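Local coordinates for protein farnesyltransferase, putative (Trypanosoma cruzi, PDB 3WCA) that probably condenses two farnesyl diphosphate molecules into squalene, using magnesium and NADPH or NADH, at the start of the route to lanosterol, at residues I59-E71 / I132-C144. The protein carries 1 engineered substitution. Residues are numbered along the deposited sequence; the frame is centred on the assembly and turned at random.
Sequences IFYLVLRALDTVE and ISGICERMANGMC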
ATOM      1  N   ILE A  59      -5.864  14.442   4.811  1.00 32.10           N
ATOM      2  CA  ILE A  59      -6.277  15.115   3.584  1.00 33.64           C
ATOM      3  C   ILE A  59      -5.529  14.530   2.389  1.00 32.58           C
ATOM      4  O   ILE A  59      -6.090  14.382   1.302  1.00 33.99           O
ATOM      5  CB  ILE A  59      -5.995  16.629   3.665  1.00 33.42           C
ATOM      6  CG1 ILE A  59      -6.748  17.222   4.848  1.00 34.70           C
ATOM      7  CG2 ILE A  59      -6.406  17.316   2.359  1.00 33.01           C
ATOM      8  CD1 ILE A  59      -8.218  16.827   4.881  1.00 39.43           C
ATOM      9  N   PHE A  60      -4.253  14.228   2.609  1.00 30.99           N
ATOM     10  CA  PHE A  60      -3.387  13.632   1.605  1.00 31.50           C
ATOM     11  C   PHE A  60      -4.002  12.316   1.128  1.00 34.78           C
ATOM     12  O   PHE A  60      -4.101  12.052  -0.077  1.00 36.44           O
ATOM     13  CB  PHE A  60      -2.016  13.371   2.228  1.00 30.28           C
ATOM     14  CG  PHE A  60      -1.062  12.636   1.336  1.00 30.03           C
ATOM     15  CD1 PHE A  60      -0.975  12.944  -0.023  1.00 29.92           C
ATOM     16  CD2 PHE A  60      -0.164  11.710   1.877  1.00 29.74           C
ATOM     17  CE1 PHE A  60       0.004  12.346  -0.834  1.00 29.21           C
ATOM     18  CE2 PHE A  60       0.814  11.109   1.082  1.00 28.46           C
ATOM     19  CZ  PHE A  60       0.902  11.434  -0.285  1.00 27.60           C
ATOM     20  N   TYR A  61      -4.416  11.501   2.094  1.00 34.07           N
ATOM     21  CA  TYR A  61      -5.027  10.212   1.818  1.00 33.72           C
ATOM     22  C   TYR A  61      -6.339  10.335   1.057  1.00 31.98           C
ATOM     23  O   TYR A  61      -6.612   9.542   0.163  1.00 31.90           O
ATOM     24  CB  TYR A  61      -5.272   9.456   3.126  1.00 37.90           C
ATOM     25  CG  TYR A  61      -6.092   8.198   2.953  1.00 42.46           C
ATOM     26  CD1 TYR A  61      -5.485   6.970   2.691  1.00 42.94           C
ATOM     27  CD2 TYR A  61      -7.485   8.250   3.003  1.00 45.45           C
ATOM     28  CE1 TYR A  61      -6.249   5.818   2.481  1.00 46.10           C
ATOM     29  CE2 TYR A  61      -8.259   7.113   2.790  1.00 48.86           C
ATOM     30  CZ  TYR A  61      -7.638   5.901   2.528  1.00 49.41           C
ATOM     31  OH  TYR A  61      -8.423   4.792   2.289  1.00 48.07           O
ATOM     32  N   LEU A  62      -7.163  11.312   1.407  1.00 30.60           N
ATOM     33  CA  LEU A  62      -8.441  11.452   0.723  1.00 31.68           C
ATOM     34  C   LEU A  62      -8.269  11.922  -0.721  1.00 32.90           C
ATOM     35  O   LEU A  62      -9.008  11.505  -1.614  1.00 34.33           O
ATOM     36  CB  LEU A  62      -9.355  12.389   1.504  1.00 31.13           C
ATOM     37  CG  LEU A  62      -9.843  11.817   2.846  1.00 31.40           C
ATOM     38  CD1 LEU A  62     -10.616  12.888   3.627  1.00 31.25           C
ATOM     39  CD2 LEU A  62     -10.736  10.606   2.587  1.00 28.41           C
ATOM     40  N   VAL A  63      -7.287  12.784  -0.956  1.00 32.88           N
ATOM     41  CA  VAL A  63      -7.028  13.250  -2.308  1.00 33.39           C
ATOM     42  C   VAL A  63      -6.697  12.034  -3.185  1.00 34.30           C
ATOM     43  O   VAL A  63      -7.310  11.836  -4.235  1.00 33.14           O
ATOM     44  CB  VAL A  63      -5.841  14.246  -2.341  1.00 33.54           C
ATOM     45  CG1 VAL A  63      -5.358  14.442  -3.771  1.00 35.45           C
ATOM     46  CG2 VAL A  63      -6.272  15.581  -1.746  1.00 30.20           C
ATOM     47  N   LEU A  64      -5.748  11.213  -2.734  1.00 33.01           N
ATOM     48  CA  LEU A  64      -5.331  10.030  -3.480  1.00 33.49           C
ATOM     49  C   LEU A  64      -6.470   9.029  -3.582  1.00 35.22           C
ATOM     50  O   LEU A  64      -6.604   8.308  -4.579  1.00 34.02           O
ATOM     51  CB  LEU A  64      -4.118   9.368  -2.808  1.00 30.25           C
ATOM     52  CG  LEU A  64      -2.871  10.242  -2.633  1.00 30.22           C
ATOM     53  CD1 LEU A  64      -1.704   9.370  -2.179  1.00 28.81           C
ATOM     54  CD2 LEU A  64      -2.526  10.938  -3.958  1.00 28.00           C
ATOM     55  N   ARG A  65      -7.292   8.989  -2.542  1.00 35.82           N
ATOM     56  CA  ARG A  65      -8.419   8.080  -2.510  1.00 36.47           C
ATOM     57  C   ARG A  65      -9.415   8.486  -3.587  1.00 36.77           C
ATOM     58  O   ARG A  65     -10.084   7.640  -4.185  1.00 37.67           O
ATOM     59  CB  ARG A  65      -9.084   8.129  -1.143  1.00 39.90           C
ATOM     60  CG  ARG A  65     -10.222   7.164  -1.011  1.00 45.16           C
ATOM     61  CD  ARG A  65      -9.762   5.742  -1.269  1.00 50.85           C
ATOM     62  NE  ARG A  65     -10.902   4.837  -1.235  1.00 57.98           N
ATOM     63  CZ  ARG A  65     -10.808   3.518  -1.170  1.00 63.12           C
ATOM     64  NH1 ARG A  65      -9.614   2.934  -1.134  1.00 65.36           N
ATOM     65  NH2 ARG A  65     -11.915   2.786  -1.129  1.00 64.64           N
ATOM     66  N   ALA A  66      -9.532   9.787  -3.815  1.00 33.95           N
ATOM     67  CA  ALA A  66     -10.422  10.286  -4.855  1.00 35.63           C
ATOM     68  C   ALA A  66      -9.877   9.787  -6.202  1.00 35.40           C
ATOM     69  O   ALA A  66     -10.629   9.236  -7.008  1.00 36.57           O
ATOM     70  CB  ALA A  66     -10.461  11.816  -4.827  1.00 35.28           C
ATOM     71  N   LEU A  67      -8.574   9.965  -6.437  1.00 34.92           N
ATOM     72  CA  LEU A  67      -7.961   9.501  -7.687  1.00 36.23           C
ATOM     73  C   LEU A  67      -8.263   8.030  -7.903  1.00 38.77           C
ATOM     74  O   LEU A  67      -8.672   7.610  -8.997  1.00 37.89           O
ATOM     75  CB  LEU A  67      -6.437   9.640  -7.660  1.00 34.08           C
ATOM     76  CG  LEU A  67      -5.792  11.016  -7.711  1.00 36.83           C
ATOM     77  CD1 LEU A  67      -4.274  10.854  -7.720  1.00 34.15           C
ATOM     78  CD2 LEU A  67      -6.274  11.747  -8.947  1.00 35.09           C
ATOM     79  N   ASP A  68      -8.027   7.245  -6.857  1.00 39.07           N
ATOM     80  CA  ASP A  68      -8.246   5.814  -6.924  1.00 40.77           C
ATOM     81  C   ASP A  68      -9.673   5.494  -7.337  1.00 39.58           C
ATOM     82  O   ASP A  68      -9.913   4.569  -8.110  1.00 38.92           O
ATOM     83  CB  ASP A  68      -7.949   5.168  -5.573  1.00 45.08           C
ATOM     84  CG  ASP A  68      -8.081   3.671  -5.620  1.00 47.68           C
ATOM     85  OD1 ASP A  68      -7.249   3.032  -6.296  1.00 51.35           O
ATOM     86  OD2 ASP A  68      -9.022   3.136  -5.001  1.00 50.00           O
ATOM     87  N   THR A  69     -10.618   6.265  -6.814  1.00 38.44           N
ATOM     88  CA  THR A  69     -12.024   6.060  -7.119  1.00 40.14           C
ATOM     89  C   THR A  69     -12.310   6.259  -8.613  1.00 40.56           C
ATOM     90  O   THR A  69     -13.143   5.558  -9.192  1.00 36.88           O
ATOM     91  CB  THR A  69     -12.898   7.003  -6.265  1.00 40.16           C
ATOM     92  OG1 THR A  69     -12.729   6.667  -4.884  1.00 41.15           O
ATOM     93  CG2 THR A  69     -14.359   6.867  -6.626  1.00 40.45           C
ATOM     94  N   VAL A  70     -11.620   7.207  -9.242  1.00 41.02           N
ATOM     95  CA  VAL A  70     -11.817   7.432 -10.671  1.00 41.83           C
ATOM     96  C   VAL A  70     -11.159   6.287 -11.458  1.00 42.74           C
ATOM     97  O   VAL A  70     -11.758   5.715 -12.370  1.00 43.41           O
ATOM     98  CB  VAL A  70     -11.213   8.783 -11.122  1.00 42.07           C
ATOM     99  CG1 VAL A  70     -11.322   8.926 -12.640  1.00 39.98           C
ATOM    100  CG2 VAL A  70     -11.939   9.930 -10.437  1.00 41.74           C
ATOM    101  N   GLU A  71      -9.932   5.943 -11.088  1.00 43.27           N
ATOM    102  CA  GLU A  71      -9.207   4.877 -11.762  1.00 46.83           C
ATOM    103  C   GLU A  71      -9.920   3.527 -11.699  1.00 49.79           C
ATOM    104  O   GLU A  71      -9.898   2.763 -12.671  1.00 51.15           O
ATOM    105  CB  GLU A  71      -7.808   4.729 -11.160  1.00 45.77           C
ATOM    106  CG  GLU A  71      -7.054   3.498 -11.652  1.00 48.80           C
ATOM    107  CD  GLU A  71      -5.866   3.147 -10.775  1.00 48.93           C
ATOM    108  OE1 GLU A  71      -6.008   3.197  -9.535  1.00 49.10           O
ATOM    109  OE2 GLU A  71      -4.796   2.805 -11.322  1.00 49.22           O
ATOM    110  N   ILE A 132       1.501  17.310  -1.245  1.00 36.11           N
ATOM    111  CA  ILE A 132       0.248  16.675  -1.628  1.00 35.60           C
ATOM    112  C   ILE A 132      -0.106  16.913  -3.094  1.00 38.13           C
ATOM    113  O   ILE A 132      -0.464  15.982  -3.822  1.00 36.50           O
ATOM    114  CB  ILE A 132      -0.904  17.188  -0.726  1.00 34.73           C
ATOM    115  CG1 ILE A 132      -0.584  16.852   0.743  1.00 37.32           C
ATOM    116  CG2 ILE A 132      -2.241  16.582  -1.169  1.00 31.54           C
ATOM    117  CD1 ILE A 132      -1.687  17.224   1.738  1.00 34.60           C
ATOM    118  N   SER A 133      -0.005  18.162  -3.529  1.00 38.68           N
ATOM    119  CA  SER A 133      -0.324  18.501  -4.910  1.00 38.28           C
ATOM    120  C   SER A 133       0.665  17.811  -5.837  1.00 35.92           C
ATOM    121  O   SER A 133       0.295  17.314  -6.907  1.00 36.44           O
ATOM    122  CB  SER A 133      -0.253  20.020  -5.102  1.00 40.35           C
ATOM    123  OG  SER A 133      -0.830  20.396  -6.332  1.00 45.62           O
ATOM    124  N   GLY A 134       1.921  17.764  -5.404  1.00 34.33           N
ATOM    125  CA  GLY A 134       2.970  17.153  -6.205  1.00 34.57           C
ATOM    126  C   GLY A 134       2.833  15.653  -6.379  1.00 35.85           C
ATOM    127  O   GLY A 134       3.073  15.120  -7.472  1.00 34.55           O
ATOM    128  N   ILE A 135       2.469  14.962  -5.299  1.00 34.26           N
ATOM    129  CA  ILE A 135       2.305  13.515  -5.348  1.00 32.04           C
ATOM    130  C   ILE A 135       1.029  13.179  -6.103  1.00 31.30           C
ATOM    131  O   ILE A 135       0.992  12.226  -6.870  1.00 33.44           O
ATOM    132  CB  ILE A 135       2.238  12.897  -3.923  1.00 32.75           C
ATOM    133  CG1 ILE A 135       3.535  13.194  -3.161  1.00 32.55           C
ATOM    134  CG2 ILE A 135       2.037  11.390  -4.013  1.00 31.24           C
ATOM    135  CD1 ILE A 135       4.778  12.666  -3.835  1.00 30.84           C
ATOM    136  N   CYS A 136      -0.015  13.971  -5.881  1.00 32.38           N
ATOM    137  CA  CYS A 136      -1.307  13.764  -6.545  1.00 33.99           C
ATOM    138  C   CYS A 136      -1.179  13.719  -8.069  1.00 34.45           C
ATOM    139  O   CYS A 136      -1.719  12.831  -8.727  1.00 35.12           O
ATOM    140  CB  CYS A 136      -2.274  14.878  -6.164  1.00 26.58           C
ATOM    141  SG  CYS A 136      -3.829  14.763  -7.028  1.00 35.21           S
ATOM    142  N   GLU A 137      -0.459  14.693  -8.614  1.00 36.62           N
ATOM    143  CA  GLU A 137      -0.233  14.791 -10.050  1.00 37.78           C
ATOM    144  C   GLU A 137       0.571  13.599 -10.586  1.00 37.14           C
ATOM    145  O   GLU A 137       0.181  12.968 -11.571  1.00 36.74           O
ATOM    146  CB  GLU A 137       0.502  16.099 -10.368  1.00 38.15           C
ATOM    147  CG  GLU A 137       0.864  16.256 -11.830  1.00 42.98           C
ATOM    148  CD  GLU A 137       1.257  17.679 -12.191  1.00 45.78           C
ATOM    149  OE1 GLU A 137       2.210  18.217 -11.582  1.00 44.81           O
ATOM    150  OE2 GLU A 137       0.606  18.254 -13.091  1.00 48.31           O
ATOM    151  N   ARG A 138       1.698  13.297  -9.949  1.00 34.56           N
ATOM    152  CA  ARG A 138       2.517  12.182 -10.390  1.00 32.72           C
ATOM    153  C   ARG A 138       1.784  10.832 -10.316  1.00 33.87           C
ATOM    154  O   ARG A 138       1.945   9.993 -11.200  1.00 32.95           O
ATOM    155  CB  ARG A 138       3.815  12.146  -9.583  1.00 34.95           C
ATOM    156  CG  ARG A 138       4.755  13.308  -9.912  1.00 36.22           C
ATOM    157  CD  ARG A 138       5.867  13.455  -8.884  1.00 37.49           C
ATOM    158  NE  ARG A 138       6.803  12.334  -8.903  1.00 36.39           N
ATOM    159  CZ  ARG A 138       7.751  12.154  -7.991  1.00 36.70           C
ATOM    160  NH1 ARG A 138       7.868  13.023  -6.995  1.00 39.06           N
ATOM    161  NH2 ARG A 138       8.584  11.119  -8.073  1.00 32.89           N
ATOM    162  N   MET A 139       0.973  10.616  -9.281  1.00 32.05           N
ATOM    163  CA  MET A 139       0.238   9.351  -9.178  1.00 32.05           C
ATOM    164  C   MET A 139      -0.829   9.273 -10.260  1.00 30.16           C
ATOM    165  O   MET A 139      -1.047   8.224 -10.869  1.00 28.96           O
ATOM    166  CB  MET A 139      -0.443   9.200  -7.811  1.00 30.61           C
ATOM    167  CG  MET A 139      -1.391   7.979  -7.740  1.00 34.39           C
ATOM    168  SD  MET A 139      -2.106   7.695  -6.087  1.00 35.48           S
ATOM    169  CE  MET A 139      -0.536   7.531  -5.140  1.00 24.94           C
ATOM    170  N   ALA A 140      -1.516  10.387 -10.478  1.00 32.01           N
ATOM    171  CA  ALA A 140      -2.563  10.442 -11.489  1.00 34.07           C
ATOM    172  C   ALA A 140      -2.015  10.086 -12.876  1.00 34.96           C
ATOM    173  O   ALA A 140      -2.584   9.258 -13.585  1.00 35.56           O
ATOM    174  CB  ALA A 140      -3.180  11.825 -11.511  1.00 35.64           C
ATOM    175  N   ASN A 141      -0.901  10.696 -13.260  1.00 34.68           N
ATOM    176  CA  ASN A 141      -0.334  10.414 -14.578  1.00 36.18           C
ATOM    177  C   ASN A 141       0.139   8.964 -14.672  1.00 36.83           C
ATOM    178  O   ASN A 141       0.033   8.338 -15.724  1.00 33.12           O
ATOM    179  CB  ASN A 141       0.788  11.410 -14.878  1.00 33.81           C
ATOM    180  CG  ASN A 141       0.258  12.837 -15.024  1.00 36.01           C
ATOM    181  OD1 ASN A 141       0.943  13.812 -14.710  1.00 36.01           O
ATOM    182  ND2 ASN A 141      -0.975  12.957 -15.505  1.00 35.79           N
ATOM    183  N   GLY A 142       0.633   8.431 -13.557  1.00 36.77           N
ATOM    184  CA  GLY A 142       1.077   7.051 -13.539  1.00 36.93           C
ATOM    185  C   GLY A 142      -0.122   6.141 -13.744  1.00 38.39           C
ATOM    186  O   GLY A 142      -0.066   5.165 -14.489  1.00 38.09           O
ATOM    187  N   MET A 143      -1.226   6.460 -13.081  1.00 39.39           N
ATOM    188  CA  MET A 143      -2.426   5.654 -13.230  1.00 40.31           C
ATOM    189  C   MET A 143      -2.868   5.696 -14.691  1.00 42.85           C
ATOM    190  O   MET A 143      -3.284   4.676 -15.247  1.00 45.33           O
ATOM    191  CB  MET A 143      -3.554   6.184 -12.343  1.00 38.15           C
ATOM    192  CG  MET A 143      -3.337   6.034 -10.836  1.00 39.80           C
ATOM    193  SD  MET A 143      -4.703   6.820  -9.940  1.00 37.62           S
ATOM    194  CE  MET A 143      -4.683   5.911  -8.362  1.00 41.11           C
ATOM    195  N   CYS A 144      -2.792   6.876 -15.305  1.00 41.72           N
ATOM    196  CA  CYS A 144      -3.189   7.028 -16.701  1.00 43.21           C
ATOM    197  C   CYS A 144      -2.381   6.091 -17.581  1.00 43.38           C
ATOM    198  O   CYS A 144      -2.929   5.446 -18.472  1.00 43.85           O
ATOM    199  CB  CYS A 144      -3.004   8.475 -17.175  1.00 40.15           C
ATOM    200  SG  CYS A 144      -4.294   9.618 -16.613  1.00 38.10           S
TER
HETATM  201  O   HOH W   1      -4.130   2.393 -13.956  1.00 38.54           O
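Leu67 enters helix 132-144 as a knob, its branched end set among Cys136, Met139, Ala140 and Met143. Its CD1 rests 3.4 Å from Cys136 O, while CD2 meets the small Ala140 CB, a methyl that leaves room for the leucine fork. One turn back, Val63 CG1 packs on Cys136 SG at 3.6 Å. Leu64 and Met139 cross nearly at right angles; the flexible thioether bends at its last torsion (chi3 -57°), and Met139 CE lies 3.7 Å from Leu64 CD1. Toward the N-terminal ends, Ile135 CG2 abuts the edge of the Phe60 ring, in its plane, and Ile132 CD1 lies against Phe60 CB.

At the other end the extended Met143 runs across the Glu71 carboxylate, its CE 3.2 Å from Glu71 OE1. Glu71 OE2 is held by Tyr160 and by a water that donates to it at 2.7 Å and also to Met143 O, a bridge between the helices that should steady the carboxylate. Glu71, Asp68 and Asp72 form the magnesium site. The apolar seam thus backs the helix that carries the aspartate-rich, magnesium-binding motif with a nearly parallel neighbour (19°), within the all-helical fold of squalene and phytoene synthases.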